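Local structure of mandelate racemase/muconate lactonizing enzyme family protein (Azoarcus sp., 2QDE) at residues S14-K18 and H331-C335; G301-E305 and N343-L347; L217-P223 and T241-E247; D230-R236 and K261-D265; T66-D71 and A384-T388. The protein belongs to the enolase superfamily, pairing an N-terminal capping domain with a TIM-barrel-type domain that holds a metal ion. Residues are numbered along the deposited sequence.

Interaction 1. Residues S14-K18 and H331-C335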
# COMPACT_ATOMS: atom_id res chain seq x y z
N SER A 14 -19.67 19.84 42.80
CA SER A 14 -19.44 21.00 41.96
C SER A 14 -18.41 21.85 42.69
O SER A 14 -18.67 22.36 43.78
CB SER A 14 -20.74 21.79 41.76
OG SER A 14 -21.68 21.05 41.00
N THR A 15 -17.23 21.99 42.10
CA THR A 15 -16.15 22.76 42.72
C THR A 15 -15.90 24.12 42.08
O THR A 15 -15.59 24.22 40.89
CB THR A 15 -14.84 21.96 42.69
OG1 THR A 15 -15.07 20.66 43.24
CG2 THR A 15 -13.76 22.66 43.49
N PRO A 16 -16.04 25.20 42.87
CA PRO A 16 -15.82 26.56 42.36
C PRO A 16 -14.33 26.80 42.06
O PRO A 16 -13.46 26.25 42.74
CB PRO A 16 -16.31 27.45 43.50
CG PRO A 16 -17.28 26.57 44.25
CD PRO A 16 -16.59 25.24 44.24
N MET A 17 -14.06 27.62 41.06
CA MET A 17 -12.70 27.96 40.66
C MET A 17 -12.21 29.23 41.36
O MET A 17 -13.02 30.10 41.73
CB MET A 17 -12.64 28.17 39.15
CG MET A 17 -13.05 26.95 38.34
SD MET A 17 -11.71 25.78 38.08
CE MET A 17 -11.24 26.19 36.43
N LYS A 18 -10.89 29.33 41.53
CA LYS A 18 -10.22 30.49 42.14
C LYS A 18 -10.10 30.41 43.66
O LYS A 18 -9.09 30.83 44.23
CB LYS A 18 -10.92 31.79 41.75
CG LYS A 18 -10.85 32.14 40.26
CD LYS A 18 -9.44 32.48 39.81
CE LYS A 18 -9.46 33.11 38.41
NZ LYS A 18 -10.42 34.26 38.36
N HIS A 331 -4.96 24.64 38.92
CA HIS A 331 -5.93 25.41 38.15
C HIS A 331 -7.14 25.73 39.03
O HIS A 331 -7.65 26.86 39.02
CB HIS A 331 -6.36 24.64 36.90
CG HIS A 331 -5.23 24.35 35.95
ND1 HIS A 331 -4.97 23.08 35.48
CD2 HIS A 331 -4.31 25.16 35.39
CE1 HIS A 331 -3.92 23.13 34.67
NE2 HIS A 331 -3.50 24.38 34.60
N ILE A 332 -7.59 24.75 39.80
CA ILE A 332 -8.75 24.97 40.67
C ILE A 332 -8.47 26.03 41.73
O ILE A 332 -9.31 26.88 42.01
CB ILE A 332 -9.17 23.65 41.37
CG1 ILE A 332 -9.81 22.69 40.36
CG2 ILE A 332 -10.15 23.94 42.51
CD1 ILE A 332 -10.21 21.36 40.96
N HIS A 333 -7.28 25.97 42.32
CA HIS A 333 -6.92 26.91 43.38
C HIS A 333 -6.10 28.12 42.92
O HIS A 333 -5.53 28.83 43.74
CB HIS A 333 -6.18 26.15 44.48
CG HIS A 333 -6.99 25.04 45.08
ND1 HIS A 333 -8.03 25.28 45.96
CD2 HIS A 333 -6.95 23.70 44.89
CE1 HIS A 333 -8.60 24.13 46.28
NE2 HIS A 333 -7.97 23.16 45.64
N ASP A 334 -6.07 28.34 41.62
CA ASP A 334 -5.36 29.47 41.02
C ASP A 334 -4.02 29.80 41.71
O ASP A 334 -3.86 30.88 42.27
CB ASP A 334 -6.28 30.70 41.00
CG ASP A 334 -5.73 31.83 40.16
OD1 ASP A 334 -5.06 31.57 39.15
OD2 ASP A 334 -5.98 33.01 40.50
N CYS A 335 -3.08 28.87 41.66
CA CYS A 335 -1.75 29.07 42.26
C CYS A 335 -0.74 28.25 41.46
O CYS A 335 -1.11 27.54 40.52
CB CYS A 335 -1.75 28.63 43.72
SG CYS A 335 -2.49 27.02 43.99

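Interaction 2. Residues G301-E305 and N343-L347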
# COMPACT_ATOMS: atom_id res chain seq x y z
N GLY A 301 -9.27 18.61 38.34
CA GLY A 301 -9.92 18.16 39.55
C GLY A 301 -9.10 18.39 40.81
O GLY A 301 -8.06 19.05 40.78
N SER A 302 -9.58 17.82 41.91
CA SER A 302 -8.96 17.95 43.22
C SER A 302 -7.64 17.20 43.28
O SER A 302 -7.18 16.64 42.29
CB SER A 302 -9.89 17.37 44.27
OG SER A 302 -10.01 15.96 44.09
N GLY A 303 -7.04 17.19 44.47
CA GLY A 303 -5.79 16.48 44.66
C GLY A 303 -6.05 14.99 44.48
O GLY A 303 -5.13 14.22 44.20
N LEU A 304 -7.31 14.59 44.65
CA LEU A 304 -7.67 13.19 44.48
C LEU A 304 -7.70 12.87 42.99
O LEU A 304 -7.24 11.80 42.58
CB LEU A 304 -9.04 12.89 45.10
CG LEU A 304 -9.49 11.42 44.94
CD1 LEU A 304 -8.43 10.50 45.51
CD2 LEU A 304 -10.81 11.19 45.64
N GLU A 305 -8.23 13.78 42.18
CA GLU A 305 -8.28 13.58 40.74
C GLU A 305 -6.85 13.45 40.19
O GLU A 305 -6.59 12.65 39.29
CB GLU A 305 -8.99 14.76 40.07
CG GLU A 305 -9.18 14.65 38.55
CD GLU A 305 -7.93 15.01 37.75
OE1 GLU A 305 -7.14 15.87 38.21
OE2 GLU A 305 -7.74 14.45 36.65
N ASN A 343 -7.95 24.42 50.97
CA ASN A 343 -9.36 24.07 51.00
C ASN A 343 -9.75 23.13 49.86
O ASN A 343 -10.71 23.39 49.14
CB ASN A 343 -10.20 25.36 50.95
CG ASN A 343 -11.68 25.10 51.21
OD1 ASN A 343 -12.48 24.97 50.27
ND2 ASN A 343 -12.06 25.02 52.48
N ASP A 344 -9.00 22.04 49.70
CA ASP A 344 -9.26 21.05 48.65
C ASP A 344 -9.95 19.86 49.31
O ASP A 344 -9.78 19.64 50.51
CB ASP A 344 -7.94 20.58 48.03
CG ASP A 344 -8.14 19.79 46.74
OD1 ASP A 344 -8.48 20.41 45.71
OD2 ASP A 344 -7.97 18.56 46.76
N ILE A 345 -10.74 19.09 48.56
CA ILE A 345 -11.40 17.95 49.17
C ILE A 345 -10.35 16.93 49.61
O ILE A 345 -10.66 15.99 50.34
CB ILE A 345 -12.42 17.26 48.23
CG1 ILE A 345 -11.73 16.75 46.98
CG2 ILE A 345 -13.53 18.24 47.87
CD1 ILE A 345 -12.61 15.83 46.16
N ALA A 346 -9.12 17.13 49.15
CA ALA A 346 -8.01 16.27 49.56
C ALA A 346 -7.37 17.03 50.72
O ALA A 346 -6.91 18.16 50.54
CB ALA A 346 -7.00 16.10 48.43
N LEU A 347 -7.35 16.42 51.90
CA LEU A 347 -6.74 17.09 53.04
C LEU A 347 -5.24 17.18 52.83
O LEU A 347 -4.59 18.09 53.34
CB LEU A 347 -7.01 16.31 54.33
CG LEU A 347 -8.45 16.30 54.85
CD1 LEU A 347 -8.57 15.28 55.96
CD2 LEU A 347 -8.83 17.69 55.36

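Interaction 3. Residues L217-P223 and T241-E247. With BA (barium ion), chain I.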
# COMPACT_ATOMS: atom_id res chain seq x y z
N LEU A 217 7.03 27.09 17.35
CA LEU A 217 6.33 26.33 18.38
C LEU A 217 6.89 24.90 18.38
O LEU A 217 7.18 24.34 17.32
CB LEU A 217 4.83 26.32 18.08
CG LEU A 217 4.17 27.71 18.01
CD1 LEU A 217 2.76 27.59 17.44
CD2 LEU A 217 4.15 28.33 19.40
N SER A 218 7.04 24.31 19.56
CA SER A 218 7.57 22.95 19.64
C SER A 218 6.61 21.95 19.00
O SER A 218 7.03 20.88 18.56
CB SER A 218 7.85 22.56 21.09
OG SER A 218 6.65 22.45 21.84
N LYS A 219 5.32 22.29 18.95
CA LYS A 219 4.32 21.40 18.37
C LYS A 219 2.93 22.02 18.33
O LYS A 219 2.69 23.06 18.95
CB LYS A 219 4.27 20.10 19.18
CG LYS A 219 4.21 20.32 20.69
CD LYS A 219 4.24 19.01 21.46
CE LYS A 219 4.61 19.20 22.92
NZ LYS A 219 6.02 19.65 23.07
N ILE A 220 2.03 21.38 17.58
CA ILE A 220 0.64 21.81 17.48
C ILE A 220 -0.19 20.62 17.98
O ILE A 220 -0.16 19.55 17.38
CB ILE A 220 0.20 22.10 16.02
CG1 ILE A 220 1.13 23.13 15.38
CG2 ILE A 220 -1.24 22.60 16.02
CD1 ILE A 220 1.16 24.45 16.10
N GLU A 221 -0.92 20.81 19.08
CA GLU A 221 -1.73 19.74 19.63
C GLU A 221 -3.12 19.62 19.00
O GLU A 221 -3.91 20.57 19.04
CB GLU A 221 -1.87 19.91 21.14
CG GLU A 221 -2.58 18.74 21.84
CD GLU A 221 -2.74 18.97 23.34
OE1 GLU A 221 -1.89 19.68 23.92
OE2 GLU A 221 -3.71 18.42 23.93
N GLN A 222 -3.39 18.45 18.44
CA GLN A 222 -4.67 18.12 17.80
C GLN A 222 -5.32 19.25 17.00
O GLN A 222 -6.35 19.80 17.41
CB GLN A 222 -5.67 17.64 18.86
CG GLN A 222 -6.86 16.91 18.26
CD GLN A 222 -6.50 15.53 17.73
OE1 GLN A 222 -6.88 15.16 16.62
NE2 GLN A 222 -5.76 14.77 18.53
N PRO A 223 -4.73 19.61 15.85
CA PRO A 223 -5.31 20.68 15.04
C PRO A 223 -6.63 20.29 14.37
O PRO A 223 -7.53 21.12 14.23
CB PRO A 223 -4.20 20.98 14.02
CG PRO A 223 -3.53 19.67 13.86
CD PRO A 223 -3.46 19.14 15.27
N THR A 241 6.16 22.05 11.53
CA THR A 241 5.85 21.94 12.95
C THR A 241 5.30 20.57 13.34
O THR A 241 4.37 20.07 12.71
CB THR A 241 4.83 23.02 13.36
OG1 THR A 241 5.23 24.28 12.81
CG2 THR A 241 4.76 23.13 14.88
N PRO A 242 5.87 19.97 14.39
CA PRO A 242 5.41 18.65 14.85
C PRO A 242 3.92 18.69 15.17
O PRO A 242 3.43 19.67 15.71
CB PRO A 242 6.25 18.40 16.10
CG PRO A 242 7.51 19.18 15.82
CD PRO A 242 6.97 20.46 15.23
N ILE A 243 3.22 17.61 14.84
CA ILE A 243 1.79 17.51 15.09
C ILE A 243 1.55 16.38 16.10
O ILE A 243 1.87 15.22 15.83
CB ILE A 243 1.03 17.17 13.79
CG1 ILE A 243 1.35 18.21 12.70
CG2 ILE A 243 -0.47 17.10 14.06
CD1 ILE A 243 0.95 19.63 13.05
N TYR A 244 1.00 16.73 17.26
CA TYR A 244 0.72 15.76 18.32
C TYR A 244 -0.77 15.41 18.37
O TYR A 244 -1.62 16.25 18.06
CB TYR A 244 1.15 16.30 19.68
CG TYR A 244 2.62 16.13 20.00
CD1 TYR A 244 3.60 16.40 19.05
CD2 TYR A 244 3.03 15.72 21.27
CE1 TYR A 244 4.96 16.28 19.36
CE2 TYR A 244 4.38 15.60 21.59
CZ TYR A 244 5.34 15.88 20.63
OH TYR A 244 6.67 15.75 20.96
N ALA A 245 -1.08 14.19 18.78
CA ALA A 245 -2.46 13.74 18.87
C ALA A 245 -2.94 13.56 20.30
O ALA A 245 -2.25 12.95 21.12
CB ALA A 245 -2.62 12.44 18.11
N ASP A 246 -4.12 14.09 20.61
CA ASP A 246 -4.71 13.93 21.94
C ASP A 246 -6.03 13.21 21.73
O ASP A 246 -6.11 11.99 21.89
CB ASP A 246 -4.95 15.29 22.61
CG ASP A 246 -5.67 15.16 23.95
OD1 ASP A 246 -5.96 14.03 24.40
OD2 ASP A 246 -5.96 16.22 24.55
N GLU A 247 -7.05 13.97 21.34
CA GLU A 247 -8.36 13.40 21.10
C GLU A 247 -8.31 12.20 20.16
O GLU A 247 -9.06 11.24 20.35
CB GLU A 247 -9.31 14.47 20.54
CG GLU A 247 -9.80 15.48 21.57
CD GLU A 247 -8.87 16.67 21.76
OE1 GLU A 247 -7.64 16.54 21.54
OE2 GLU A 247 -9.38 17.75 22.14
BA BA I . -6.47 18.74 23.89

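Interaction 4. Residues D230-R236 and K261-D265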
# COMPACT_ATOMS: atom_id res chain seq x y z
N ASP A 230 -6.39 10.78 8.38
CA ASP A 230 -5.83 11.00 7.05
C ASP A 230 -5.44 12.48 6.95
O ASP A 230 -4.39 12.81 6.42
CB ASP A 230 -6.85 10.66 5.95
CG ASP A 230 -7.19 9.18 5.91
OD1 ASP A 230 -6.26 8.35 5.90
OD2 ASP A 230 -8.40 8.84 5.89
N GLY A 231 -6.30 13.35 7.48
CA GLY A 231 -6.00 14.77 7.45
C GLY A 231 -4.77 15.09 8.28
O GLY A 231 -3.92 15.88 7.87
N MET A 232 -4.66 14.48 9.46
CA MET A 232 -3.52 14.71 10.32
C MET A 232 -2.25 14.30 9.58
O MET A 232 -1.24 15.01 9.62
CB MET A 232 -3.66 13.90 11.62
CG MET A 232 -4.73 14.44 12.59
SD MET A 232 -4.20 15.87 13.56
CE MET A 232 -3.22 15.02 14.84
N ALA A 233 -2.31 13.16 8.90
CA ALA A 233 -1.16 12.69 8.14
C ALA A 233 -0.91 13.67 7.00
O ALA A 233 0.22 14.12 6.80
CB ALA A 233 -1.43 11.29 7.57
N ARG A 234 -1.96 14.03 6.27
CA ARG A 234 -1.83 14.96 5.15
C ARG A 234 -1.26 16.32 5.59
O ARG A 234 -0.56 16.99 4.82
CB ARG A 234 -3.19 15.17 4.47
CG ARG A 234 -3.09 15.88 3.12
CD ARG A 234 -4.44 16.41 2.66
NE ARG A 234 -5.47 15.38 2.70
CZ ARG A 234 -6.54 15.44 3.49
NH1 ARG A 234 -6.71 16.46 4.30
NH2 ARG A 234 -7.44 14.46 3.46
N LEU A 235 -1.57 16.72 6.82
CA LEU A 235 -1.08 17.98 7.36
C LEU A 235 0.41 17.88 7.62
O LEU A 235 1.17 18.79 7.31
CB LEU A 235 -1.81 18.32 8.67
CG LEU A 235 -1.55 19.70 9.27
CD1 LEU A 235 -1.97 20.78 8.29
CD2 LEU A 235 -2.34 19.85 10.57
N ARG A 236 0.82 16.76 8.21
CA ARG A 236 2.22 16.54 8.52
C ARG A 236 3.06 16.60 7.24
O ARG A 236 4.27 16.85 7.29
CB ARG A 236 2.42 15.17 9.19
CG ARG A 236 1.75 15.06 10.56
CD ARG A 236 2.16 13.80 11.32
NE ARG A 236 3.61 13.72 11.49
CZ ARG A 236 4.41 13.03 10.69
NH1 ARG A 236 3.91 12.33 9.68
NH2 ARG A 236 5.72 13.08 10.87
N LYS A 261 -0.82 5.16 9.87
CA LYS A 261 -1.04 6.27 8.95
C LYS A 261 0.00 7.38 9.11
O LYS A 261 0.03 8.32 8.32
CB LYS A 261 -2.43 6.87 9.17
CG LYS A 261 -3.60 5.93 8.86
CD LYS A 261 -4.92 6.61 9.14
CE LYS A 261 -6.13 5.70 8.86
NZ LYS A 261 -6.27 5.36 7.41
N GLY A 262 0.86 7.27 10.11
CA GLY A 262 1.86 8.31 10.33
C GLY A 262 1.12 9.63 10.55
O GLY A 262 1.37 10.62 9.86
N ALA A 263 0.20 9.62 11.51
CA ALA A 263 -0.62 10.79 11.79
C ALA A 263 -0.13 11.67 12.95
O ALA A 263 -0.74 12.70 13.24
CB ALA A 263 -2.06 10.36 12.06
N ALA A 264 0.96 11.28 13.60
CA ALA A 264 1.44 12.08 14.72
C ALA A 264 2.93 12.00 15.01
O ALA A 264 3.57 10.99 14.74
CB ALA A 264 0.65 11.71 15.99
N ASP A 265 3.45 13.07 15.60
CA ASP A 265 4.86 13.17 15.98
C ASP A 265 5.00 13.02 17.49
O ASP A 265 6.10 12.97 18.03
CB ASP A 265 5.41 14.53 15.55
CG ASP A 265 5.42 14.70 14.04
OD1 ASP A 265 6.11 13.90 13.37
OD2 ASP A 265 4.73 15.61 13.53

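Interaction 5. Residues T66-D71 and A384-T388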
# COMPACT_ATOMS: atom_id res chain seq x y z
N THR A 66 -22.79 8.40 36.90
CA THR A 66 -23.55 7.88 38.03
C THR A 66 -24.43 6.71 37.63
O THR A 66 -24.48 5.70 38.32
CB THR A 66 -24.41 8.99 38.67
OG1 THR A 66 -23.55 10.00 39.21
CG2 THR A 66 -25.27 8.41 39.79
N SER A 67 -25.12 6.84 36.50
CA SER A 67 -25.99 5.76 36.06
C SER A 67 -25.22 4.53 35.62
O SER A 67 -25.53 3.41 36.04
CB SER A 67 -26.89 6.23 34.93
OG SER A 67 -27.77 5.19 34.55
N MET A 68 -24.20 4.71 34.79
CA MET A 68 -23.45 3.54 34.33
C MET A 68 -22.83 2.79 35.50
O MET A 68 -22.87 1.57 35.55
CB MET A 68 -22.37 3.93 33.32
CG MET A 68 -21.77 2.72 32.59
SD MET A 68 -23.02 1.68 31.79
CE MET A 68 -23.63 2.77 30.58
N ILE A 69 -22.26 3.52 36.46
CA ILE A 69 -21.64 2.87 37.61
C ILE A 69 -22.67 2.22 38.53
O ILE A 69 -22.51 1.07 38.93
CB ILE A 69 -20.81 3.88 38.44
CG1 ILE A 69 -19.58 4.33 37.63
CG2 ILE A 69 -20.36 3.24 39.75
CD1 ILE A 69 -18.67 5.28 38.39
N CYS A 70 -23.73 2.95 38.85
CA CYS A 70 -24.75 2.43 39.75
C CYS A 70 -25.76 1.45 39.17
O CYS A 70 -26.08 0.44 39.80
CB CYS A 70 -25.48 3.59 40.41
SG CYS A 70 -24.41 4.53 41.51
N ASP A 71 -26.25 1.72 37.97
CA ASP A 71 -27.24 0.85 37.33
C ASP A 71 -26.66 -0.35 36.60
O ASP A 71 -27.39 -1.30 36.31
CB ASP A 71 -28.11 1.66 36.36
CG ASP A 71 -29.00 2.66 37.05
OD1 ASP A 71 -29.72 2.26 37.99
OD2 ASP A 71 -29.00 3.84 36.66
N ALA A 384 -26.18 12.14 46.50
CA ALA A 384 -25.30 11.00 46.30
C ALA A 384 -26.18 9.79 46.06
O ALA A 384 -27.30 9.72 46.56
CB ALA A 384 -24.43 10.78 47.53
N ARG A 385 -25.67 8.82 45.30
CA ARG A 385 -26.43 7.62 45.04
C ARG A 385 -25.69 6.42 45.63
O ARG A 385 -24.47 6.31 45.50
CB ARG A 385 -26.65 7.42 43.55
CG ARG A 385 -27.51 6.22 43.28
CD ARG A 385 -27.94 6.14 41.84
NE ARG A 385 -28.67 4.90 41.61
CZ ARG A 385 -29.07 4.48 40.42
NH1 ARG A 385 -28.80 5.22 39.35
NH2 ARG A 385 -29.74 3.34 40.30
N VAL A 386 -26.44 5.52 46.27
CA VAL A 386 -25.84 4.34 46.89
C VAL A 386 -26.52 3.04 46.45
O VAL A 386 -27.74 2.97 46.34
CB VAL A 386 -25.92 4.45 48.44
CG1 VAL A 386 -25.29 3.23 49.09
CG2 VAL A 386 -25.22 5.71 48.91
N VAL A 387 -25.70 2.03 46.18
CA VAL A 387 -26.18 0.73 45.75
C VAL A 387 -25.53 -0.33 46.62
O VAL A 387 -24.32 -0.33 46.82
CB VAL A 387 -25.78 0.43 44.28
CG1 VAL A 387 -26.52 -0.82 43.80
CG2 VAL A 387 -26.09 1.61 43.39
N THR A 388 -26.35 -1.23 47.16
CA THR A 388 -25.86 -2.32 48.00
C THR A 388 -26.33 -3.63 47.40
O THR A 388 -25.79 -4.68 47.80
CB THR A 388 -26.39 -2.22 49.46
OG1 THR A 388 -27.82 -2.13 49.44
CG2 THR A 388 -25.83 -0.98 50.16

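Interaction 1. Residues S14-K18 and H331-C335
A Schellman motif ends helix 328-332 here, and the chain leaving strand 5-15 of the N-terminal domain runs past it, so this surface contact joins the capping domain to the barrel domain. D334 is the C-prime residue: its positive phi of 37° turns the backbone out of the helix, and its amide N reaches H331 O in a weak 3.4 Å bond. Beyond the last helical turn, the carbonyl of I332 is open to a partner from elsewhere.

The side chains fit round that end. I332, buried and in the m,t rotamer, is the apolar centre: its CG2 meets T15 CG2 at 4.0 Å. A beta-branched threonine is well suited to the last residue of a strand, and its m rotamer presents the methyl group to the isoleucine. M17 takes m at chi1 and chi2, folding its flexible thioether back so that SD lies 4.3 Å from I332 CG1; an unbranched, pliable chain can follow the curved helix end. K18 behaves differently. Its CA-to-CB bond points away, yet two successive m torsions swing the chain back until CD lies 3.6 Å from D334 OD2, with the aliphatic part rather than the ammonium meeting the carboxylate. H333 faces away and hydrogen-bonds D344 through NE2. The backbones are tied by K18 N, which donates to I332 O at 3.0 Å.

Interaction 2. Residues G301-E305 and N343-L347
One carboxylate oxygen serves two backbones: D344 OD2 accepts from G303 N across the contact at 2.8 Å, almost linearly (172°), and from A346 N two residues further on at 3.0 Å, the latter making an Asx turn, although the position of A346 N is less certain in the model. An aspartate suits this place because its short side chain can close such a turn and still present an acceptor to the amide at the beginning of helix 303-315.

That helix start is already capped from within. S302 occupies the N-cap position, and in its p rotamer OG accepts from L304 N at 3.1 Å and, weakly, from E305 N at 3.4 Å; the same hydroxyl also hydrogen-bonds D49 of strand 45-49 in the capping domain. Serine's CB is covered by I345, whose CG1 approaches it to 3.3 Å; I345 also touches helix 371-377. G303 fits where a side chain would not: a CB there would lie only 3.1 Å from A346 CB, so the small alanine packs directly on the glycine backbone, with G303 CA and A346 CB 4.0 Å apart.

D344 OD1 is taken up by H333 NE2, so both carboxylate oxygens have partners. In this buried setting, the aspartate's negative charge and the serine's oxygen together satisfy the first amides of the helix, which have no carbonyl partners within the helix.

Interaction 3. Residues L217-P223 and T241-E247
Strands 220-221 and 243-245 run side by side and parallel, the two strands of a beta-alpha-beta unit in the TIM-barrel-type domain, with helix 229-236 as the crossover. Their ladder comprises I220 N to P242 O (2.9 Å), Y244 N to I220 O (3.1 Å) and Q222 N to Y244 O (2.8 Å). Proline fits at 242, where its carbonyl accepts and no amide hydrogen is required.

Side chains alternate between the faces. I220 and I243 share one, where I220 CB meets I243 CD1 at 3.9 Å and P223 CD meets I243 CG2 at 3.8 Å; I243 and P223 pack on helix 229-236, and I220 on I194 of strand 192-195. E221 and Y244 lie on the other, and K219 lays its long aliphatic chain over the tyrosine ring, with NZ in an off-centre cation-pi contact. At the C-terminal strand ends, acidic residues gather round barium with D195 and N197; K165 and K273 pair with the other carboxylate oxygens. E221 OE2 and D246 OD2 lie 2.8 and 2.7 Å from BA.

Interaction 4. Residues D230-R236 and K261-D265
R236, A263 and K261 carry most of this contact, in which helix 229-236 of the TIM-barrel-type fold packs against the turn that leads from helix 252-261 into strand 266-269. R236 reaches from the helix to the loop: NE binds D265 OD2 at 3.0 Å, NH2 binds D265 OD1 at 2.7 Å, and NH1 makes a weak bond to G262 O at 3.1 Å. Arginine suits the place, since its planar guanidinium can meet both oxygens of one carboxylate. That aspartate also accepts from I243 N and from Y202 of a neighbouring subunit.

A263 is small enough to let the backbones close in: its CA is 4.2 Å from that of A233, and its CB touches M232 CB at 3.9 Å. G262, with a positive phi of 59°, turns the chain after the helix, a conformation easy for a residue lacking CB. At the more exposed end K261 stretches its flexible chain along the surface, and its NZ forms a weak salt bridge with D230 OD1 at 3.3 Å.

Interaction 5. Residues T66-D71 and A384-T388
The polar part of the contact is a two-pronged salt bridge. R385 extends in an all-trans conformation from strand 385-387 to helix 62-78, where NH2 donates to D71 OD1 at 2.6 Å and NH1 to D71 OD2 at 3.0 Å. Arginine has the length to span the gap, and its two terminal nitrogens, NH1 and NH2, match the two carboxylate oxygens. S67, one turn earlier in the helix, holds the acceptor in place through OG, which donates to D71 OD2 at 2.8 Å.

Apolar packing fills the space between. C70 points toward the strand, its CB 3.6 Å from V387 CG2. T66 CG2 lies 4.1 Å from the aliphatic R385 CD, while its hydroxyl bonds back to Q62 O within the helix. A separate van der Waals contact sets C70 CB over one face of the charged guanidinium, 3.7 Å from R385 NE, so a small residue serves two neighbours.

The segment axes approach to 9.0 Å and run nearly parallel, at 21°. Strand 385-387, near the C-terminus, adds an edge to the capping domain's antiparallel sheet by pairing R385 with V10 and V387 with V8 of strand 5-15, and helix 62-78 packs on one face of that sheet, T66 and C70 touching V10 and I69 touching V8.

How the interactions relate
Interactions 2 and 3 are buried, interaction 1 lies at the surface, and interactions 4 and 5 are partly buried. Interactions 3 and 4 share one beta-alpha-beta unit and touch directly, I243 O lying 2.7 Å from D265 N; the first is a strand ladder ending at the metal, the second a peripheral helix-to-turn joint relying on salt bridges. Interactions 1 and 2 meet on another side of the chain through H333 and D344, and both treat helix ends, one a C-terminus and the other an N-terminus. Interactions 1 and 5, whose centres are about 27 Å apart, reach neighbouring strands of the capping-domain sheet, the first through backbone bonding, the second through an ion pair.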